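Local coordinates for serine-rich Repeat Adhesion Glycoprotein (Srr1) (Streptococcus agalactiae, PDB 4MBO) that binds fibrinogen as a serine-rich repeat surface glycoprotein, an activity consistent with attachment of the bacterium to host proteins, at residues 10-15 with 59-64; 126-131 with 174-179; 131-136 with 240-245. All coordinates share one frame; numbering follows the deposited sequence.

Contacts 2 and 3 join the Ig-like N-terminal part of the chain to the C-terminal adhesin part. Contact 1 lies inside the N-terminal part. The centres of contacts 2 and 3 are about 7 Å apart, and the two share Ile131. They also touch directly. Lys179 NZ forms a salt bridge with Asp245 OD2 at 2.7 Å, and Ser243 OG lies 2.8 Å from Gln128 O, a probable hydrogen bond. Contact 1 touches neither; its centre is about 30 Å from that of contact 2 and about 32 Å from that of contact 3. In contact 3 the side chain of Asp242 is about 5 Å from a bound calcium ion.

Contact 1. Residues 10-15 with 59-64; sequences GKDVSS and VFTVKL
An Asx turn at Asp12 docks on the start of strand 59-64, where Asp12 and Val59 form a single beta bridge. Two backbone bonds make the bridge. Val59 N donates to Lys11 O at 3.0 Å, and Val13 N donates to Val59 O at 2.7 Å. Beyond it, side chains take over. With chi1 at -178°, Asp12 CG lies beside the carbonyl carbon, where the carboxylate can meet both Ser14 and Thr61. OD1 closes the turn by accepting from Ser14 N at 2.8 Å, and it also accepts from Ser14 OG at 2.7 Å through its syn lone pair. OD2 accepts from Thr61 OG1 at 2.9 Å, nearly along its C-O axis, with the two side chains crossing at about a right angle. Ser14 OG in turn accepts from Thr61 N at 2.9 Å. Val59 CG2 rests on Asp12 CA at 3.6 Å, and Val13 CG1 reaches Phe60 CB. The Phe60 ring points into the sandwich core, against Phe49, Tyr104 and Trp106. The serine hydroxyl thus relays between a strand N-H and the carboxylate. Three donors grip that carboxylate, which fixes its rotation and would be consistent with a charged Asp12.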
# COMPACT_ATOMS: atom_id res chain seq x y z
N GLY A 10 -1.06 34.39 2.73
CA GLY A 10 -1.34 34.63 4.14
C GLY A 10 -2.34 33.61 4.66
O GLY A 10 -2.76 32.73 3.92
N LYS A 11 -2.69 33.73 5.94
CA LYS A 11 -3.69 32.86 6.59
C LYS A 11 -3.21 31.51 7.15
O LYS A 11 -4.06 30.80 7.72
CB LYS A 11 -4.89 32.64 5.67
CG LYS A 11 -5.67 33.90 5.39
CD LYS A 11 -6.25 33.87 3.99
CE LYS A 11 -7.43 34.82 3.87
NZ LYS A 11 -7.22 36.20 4.36
N ASP A 12 -1.93 31.13 6.94
CA ASP A 12 -1.36 29.92 7.59
C ASP A 12 -0.89 30.36 8.99
O ASP A 12 0.08 31.12 9.13
CB ASP A 12 -0.21 29.23 6.81
CG ASP A 12 0.30 27.94 7.53
OD1 ASP A 12 0.50 28.01 8.74
OD2 ASP A 12 0.49 26.86 6.91
N VAL A 13 -1.59 29.86 10.00
CA VAL A 13 -1.36 30.20 11.41
C VAL A 13 -0.41 29.25 12.18
O VAL A 13 -0.29 29.35 13.41
CB VAL A 13 -2.73 30.29 12.18
CG1 VAL A 13 -3.48 28.94 12.26
CG2 VAL A 13 -2.53 30.88 13.56
N SER A 14 0.33 28.38 11.47
CA SER A 14 1.24 27.43 12.11
C SER A 14 2.27 28.11 12.99
O SER A 14 2.75 27.51 13.98
CB SER A 14 2.01 26.60 11.08
OG SER A 14 1.18 25.84 10.21
N SER A 15 2.67 29.33 12.60
CA SER A 15 3.68 30.09 13.35
C SER A 15 3.17 30.70 14.67
O SER A 15 3.99 31.19 15.47
CB SER A 15 4.31 31.18 12.46
OG SER A 15 3.36 32.17 12.11
N VAL A 59 -5.57 28.25 8.30
CA VAL A 59 -5.04 26.90 8.23
C VAL A 59 -3.81 26.71 9.08
O VAL A 59 -3.19 27.69 9.51
CB VAL A 59 -4.67 26.51 6.78
CG1 VAL A 59 -5.88 26.56 5.85
CG2 VAL A 59 -3.56 27.38 6.23
N PHE A 60 -3.47 25.46 9.36
CA PHE A 60 -2.16 25.12 9.93
C PHE A 60 -1.74 23.85 9.22
O PHE A 60 -2.59 23.12 8.68
CB PHE A 60 -2.10 25.03 11.46
CG PHE A 60 -2.81 23.86 12.05
CD1 PHE A 60 -2.14 22.65 12.26
CD2 PHE A 60 -4.14 23.95 12.40
CE1 PHE A 60 -2.79 21.58 12.82
CE2 PHE A 60 -4.80 22.86 12.96
CZ PHE A 60 -4.12 21.67 13.16
N THR A 61 -0.43 23.59 9.19
CA THR A 61 0.10 22.51 8.39
C THR A 61 1.03 21.62 9.18
O THR A 61 2.00 22.11 9.78
CB THR A 61 0.85 23.12 7.18
OG1 THR A 61 -0.01 24.06 6.50
CG2 THR A 61 1.29 22.07 6.19
N VAL A 62 0.77 20.32 9.13
CA VAL A 62 1.71 19.31 9.67
C VAL A 62 2.47 18.74 8.47
O VAL A 62 1.87 18.19 7.56
CB VAL A 62 0.98 18.22 10.44
CG1 VAL A 62 1.94 17.14 10.90
CG2 VAL A 62 0.23 18.81 11.61
N LYS A 63 3.77 18.91 8.46
CA LYS A 63 4.60 18.48 7.34
C LYS A 63 5.19 17.11 7.59
O LYS A 63 5.77 16.88 8.63
CB LYS A 63 5.69 19.50 7.10
CG LYS A 63 5.17 20.92 6.93
CD LYS A 63 6.38 21.85 6.84
CE LYS A 63 6.02 23.30 6.81
NZ LYS A 63 7.31 24.03 6.61
N LEU A 64 5.06 16.20 6.62
CA LEU A 64 5.68 14.89 6.73
C LEU A 64 6.83 14.81 5.70
O LEU A 64 6.85 15.49 4.69
CB LEU A 64 4.68 13.76 6.45
CG LEU A 64 3.35 13.80 7.19
CD1 LEU A 64 2.49 12.64 6.73
CD2 LEU A 64 3.60 13.80 8.69

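Contact 2. Residues 126-131 with 174-179; sequences PDQRII and RSRIMK
The side-chain amide of Gln128 bridges Arg176 and the backbone of Met178, and this is the tight, buried part of the contact. OE1 accepts from Arg176 NH2 at 2.9 Å in a nearly straight bond. It lies in the guanidinium plane, while the donor stands above the plane of the amide carbonyl. The two flat groups are turned 60° apart. A water joins them again, donating a hydrogen bond to Gln128 OE1 at 2.7 Å and accepting one from Arg176 NH1. On the other side of the amide, NE2 donates to Met178 O at 2.9 Å, in plane with both groups, and also bonds Asp245 OD2. Arg176 NE has its own salt bridge to Asp38. The looser part is partly exposed. There Arg129 NH2 and Lys179 NZ lie 3.4 Å apart, two like charges with no bond between them. Nearby acids would offset this. Asp127 OD1 forms a salt bridge with Arg129 NE at 2.9 Å, Asp69 pairs with Arg129 NH1, and Asp245 pairs with Lys179. The loop that follows strand 116-126 thereby meets strand 169-181, which is paired with strand 186-202, with the Arg176 side chain against Tyr314 of strand 309-316.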
# COMPACT_ATOMS: atom_id res chain seq x y z
N PRO A 126 5.25 4.35 6.22
CA PRO A 126 6.28 4.50 5.21
C PRO A 126 5.56 4.37 3.86
O PRO A 126 4.78 3.41 3.64
CB PRO A 126 7.20 3.29 5.46
CG PRO A 126 7.02 3.01 6.92
CD PRO A 126 5.55 3.22 7.13
N ASP A 127 5.75 5.34 2.97
CA ASP A 127 4.99 5.40 1.72
C ASP A 127 5.44 4.30 0.80
O ASP A 127 6.60 4.27 0.37
CB ASP A 127 5.12 6.80 1.11
CG ASP A 127 4.31 7.01 -0.14
OD1 ASP A 127 3.94 6.04 -0.84
OD2 ASP A 127 4.02 8.19 -0.45
N GLN A 128 4.50 3.41 0.47
CA GLN A 128 4.82 2.22 -0.34
C GLN A 128 5.24 2.51 -1.76
O GLN A 128 5.76 1.61 -2.45
CB GLN A 128 3.66 1.20 -0.30
CG GLN A 128 2.36 1.65 -0.98
CD GLN A 128 1.32 0.56 -0.99
OE1 GLN A 128 1.33 -0.36 -0.14
NE2 GLN A 128 0.39 0.65 -1.93
N ARG A 129 4.96 3.73 -2.22
CA ARG A 129 5.36 4.14 -3.57
C ARG A 129 6.79 4.68 -3.59
O ARG A 129 7.40 4.74 -4.66
CB ARG A 129 4.40 5.22 -4.06
CG ARG A 129 3.00 4.68 -4.33
CD ARG A 129 1.89 5.71 -4.13
NE ARG A 129 1.69 5.97 -2.69
CZ ARG A 129 0.52 6.25 -2.12
NH1 ARG A 129 0.45 6.42 -0.79
NH2 ARG A 129 -0.58 6.34 -2.85
N ILE A 130 7.29 5.08 -2.43
CA ILE A 130 8.63 5.69 -2.26
C ILE A 130 9.60 4.65 -1.72
O ILE A 130 10.64 4.42 -2.33
CB ILE A 130 8.54 6.90 -1.35
CG1 ILE A 130 7.54 7.93 -1.93
CG2 ILE A 130 9.92 7.53 -1.14
CD1 ILE A 130 7.95 8.46 -3.27
N ILE A 131 9.29 4.04 -0.58
CA ILE A 131 10.08 2.92 -0.04
C ILE A 131 9.32 1.70 -0.53
O ILE A 131 8.59 1.06 0.22
CB ILE A 131 10.17 2.96 1.48
CG1 ILE A 131 10.70 4.31 1.95
CG2 ILE A 131 11.06 1.84 2.00
CD1 ILE A 131 10.64 4.52 3.44
N ARG A 174 4.61 -14.21 -6.19
CA ARG A 174 4.25 -13.38 -5.03
C ARG A 174 3.01 -12.58 -5.36
O ARG A 174 2.79 -12.25 -6.52
CB ARG A 174 5.41 -12.46 -4.61
CG ARG A 174 5.12 -11.63 -3.38
CD ARG A 174 6.36 -10.90 -2.87
NE ARG A 174 6.96 -10.08 -3.93
CZ ARG A 174 8.08 -9.36 -3.78
NH1 ARG A 174 8.69 -9.34 -2.60
NH2 ARG A 174 8.57 -8.68 -4.81
N SER A 175 2.16 -12.29 -4.38
CA SER A 175 0.99 -11.47 -4.63
C SER A 175 0.75 -10.54 -3.47
O SER A 175 1.31 -10.74 -2.43
CB SER A 175 -0.22 -12.33 -4.89
OG SER A 175 -0.54 -13.07 -3.71
N ARG A 176 -0.06 -9.51 -3.68
CA ARG A 176 -0.33 -8.51 -2.65
C ARG A 176 -1.59 -7.72 -2.94
O ARG A 176 -1.84 -7.35 -4.07
CB ARG A 176 0.88 -7.57 -2.60
CG ARG A 176 0.93 -6.62 -1.44
CD ARG A 176 2.27 -5.87 -1.43
NE ARG A 176 2.38 -5.22 -0.15
CZ ARG A 176 2.12 -3.95 0.09
NH1 ARG A 176 2.15 -3.54 1.34
NH2 ARG A 176 1.80 -3.09 -0.88
N ILE A 177 -2.40 -7.44 -1.91
CA ILE A 177 -3.47 -6.52 -2.03
C ILE A 177 -2.76 -5.20 -1.75
O ILE A 177 -2.27 -4.95 -0.63
CB ILE A 177 -4.58 -6.77 -1.00
CG1 ILE A 177 -5.22 -8.12 -1.31
CG2 ILE A 177 -5.55 -5.63 -1.03
CD1 ILE A 177 -6.29 -8.58 -0.34
N MET A 178 -2.61 -4.38 -2.79
CA MET A 178 -1.82 -3.17 -2.63
C MET A 178 -2.58 -1.87 -2.73
O MET A 178 -1.99 -0.79 -2.66
CB MET A 178 -0.62 -3.20 -3.58
CG MET A 178 -0.94 -3.59 -5.01
SD MET A 178 -2.11 -2.49 -5.79
CE MET A 178 -1.13 -0.95 -5.85
N LYS A 179 -3.91 -1.95 -2.86
CA LYS A 179 -4.73 -0.75 -2.94
C LYS A 179 -6.16 -1.05 -2.57
O LYS A 179 -6.72 -2.07 -3.01
CB LYS A 179 -4.73 -0.15 -4.34
CG LYS A 179 -5.20 1.30 -4.44
CD LYS A 179 -4.28 2.31 -3.73
CE LYS A 179 -2.83 2.19 -4.20
NZ LYS A 179 -2.01 3.36 -3.78
O HOH W 1 1.77 -0.65 2.47

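Contact 3. Residues 131-136 with 240-245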
# COMPACT_ATOMS: atom_id res chain seq x y z
N ILE A 131 9.29 4.04 -0.58
CA ILE A 131 10.08 2.92 -0.04
C ILE A 131 9.32 1.70 -0.53
O ILE A 131 8.59 1.06 0.22
CB ILE A 131 10.17 2.96 1.48
CG1 ILE A 131 10.70 4.31 1.95
CG2 ILE A 131 11.06 1.84 2.00
CD1 ILE A 131 10.64 4.52 3.44
N SER A 132 9.53 1.39 -1.80
CA SER A 132 8.79 0.34 -2.49
C SER A 132 9.44 -1.05 -2.44
O SER A 132 8.89 -2.03 -2.97
CB SER A 132 8.56 0.79 -3.91
OG SER A 132 9.82 0.93 -4.53
N LYS A 133 10.65 -1.13 -1.88
CA LYS A 133 11.36 -2.38 -1.70
C LYS A 133 11.84 -2.54 -0.27
O LYS A 133 12.11 -1.57 0.44
CB LYS A 133 12.58 -2.45 -2.64
CG LYS A 133 12.25 -2.51 -4.11
CD LYS A 133 13.51 -2.51 -4.96
CE LYS A 133 13.25 -2.33 -6.44
NZ LYS A 133 14.52 -2.40 -7.23
N THR A 134 12.02 -3.78 0.14
CA THR A 134 12.54 -4.08 1.47
C THR A 134 13.91 -3.42 1.64
O THR A 134 14.72 -3.42 0.71
CB THR A 134 12.69 -5.59 1.63
OG1 THR A 134 11.37 -6.19 1.63
CG2 THR A 134 13.40 -5.96 2.87
N THR A 135 14.16 -2.84 2.80
CA THR A 135 15.44 -2.16 3.03
C THR A 135 16.21 -2.91 4.08
O THR A 135 15.65 -3.37 5.07
CB THR A 135 15.25 -0.69 3.49
OG1 THR A 135 14.69 -0.62 4.81
CG2 THR A 135 14.34 0.08 2.52
N SER A 136 17.50 -3.08 3.85
CA SER A 136 18.37 -3.72 4.86
C SER A 136 18.69 -2.74 5.99
O SER A 136 18.93 -3.14 7.13
CB SER A 136 19.69 -4.18 4.25
OG SER A 136 20.35 -3.06 3.68
N LEU A 240 10.70 -4.61 -11.03
CA LEU A 240 9.64 -4.88 -10.08
C LEU A 240 9.97 -4.37 -8.68
O LEU A 240 11.12 -4.46 -8.22
CB LEU A 240 9.38 -6.38 -9.98
CG LEU A 240 8.92 -7.05 -11.28
CD1 LEU A 240 8.85 -8.55 -11.03
CD2 LEU A 240 7.58 -6.54 -11.78
N THR A 241 8.96 -3.84 -8.01
CA THR A 241 9.09 -3.42 -6.62
C THR A 241 8.48 -4.52 -5.74
O THR A 241 7.87 -5.48 -6.24
CB THR A 241 8.32 -2.09 -6.37
OG1 THR A 241 6.91 -2.32 -6.60
CG2 THR A 241 8.87 -1.00 -7.24
N ASP A 242 8.63 -4.41 -4.43
CA ASP A 242 8.06 -5.36 -3.50
C ASP A 242 6.64 -4.91 -3.08
O ASP A 242 5.78 -5.73 -2.75
CB ASP A 242 8.97 -5.51 -2.28
CG ASP A 242 10.37 -6.06 -2.62
OD1 ASP A 242 10.50 -6.89 -3.56
OD2 ASP A 242 11.33 -5.67 -1.94
N SER A 243 6.39 -3.59 -3.05
CA SER A 243 5.04 -3.11 -2.71
C SER A 243 4.06 -3.30 -3.85
O SER A 243 2.85 -3.33 -3.62
CB SER A 243 5.03 -1.62 -2.37
OG SER A 243 5.30 -0.88 -3.54
N MET A 244 4.57 -3.40 -5.07
CA MET A 244 3.77 -3.53 -6.26
C MET A 244 2.98 -2.27 -6.60
O MET A 244 2.18 -2.28 -7.52
CB MET A 244 2.86 -4.76 -6.20
CG MET A 244 3.58 -6.00 -5.74
SD MET A 244 2.61 -7.48 -6.06
CE MET A 244 3.61 -8.69 -5.21
N ASP A 245 3.24 -1.17 -5.88
CA ASP A 245 2.57 0.10 -6.18
C ASP A 245 3.55 0.93 -6.97
O ASP A 245 4.38 1.65 -6.41
CB ASP A 245 2.16 0.82 -4.92
CG ASP A 245 1.13 1.93 -5.18
OD1 ASP A 245 0.94 2.28 -6.38
OD2 ASP A 245 0.55 2.47 -4.22
O HOH W 2 11.07 -8.43 0.08
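The touching parts of the two loops, residues 132-134 and 240-243, run 86° apart, and Lys133 and Asp242 are nearest, with their CA atoms 4.8 Å from each other. Ser132 O accepts two backbone N-H groups. One is Asp242 N at 2.8 Å, in the carbonyl plane, and the other is Ser243 N at 2.9 Å, tilted out of that plane. The Asp242 side chain bonds back to residues 131-136. OD2 accepts from Thr134 N at 2.9 Å through its anti lone pair, with a nearly straight bond (167°). OD1 is engaged by Arg174 in a salt bridge. The 240-245 loop is folded by two internal bonds. Met244 N donates to Thr241 OG1, which also bonds Gln246 OE1, in an ST motif. Asp245 N donates to Ser243 OG, which also bonds Gln128 O, in an ST turn. These loops belong to the Ig-like and adhesin parts of the chain, so the contact is part of their interface. Lys133 extends across residues 240-242, and its CE lies 3.5 Å from Leu240 O. Its NZ stays 7.0 Å from Asp242 OD2, too far for a salt bridge. Ser132 OG packs against the Thr241 methyl CG2. Thr134 OG1 hydrogen-bonds Tyr158 N and a water.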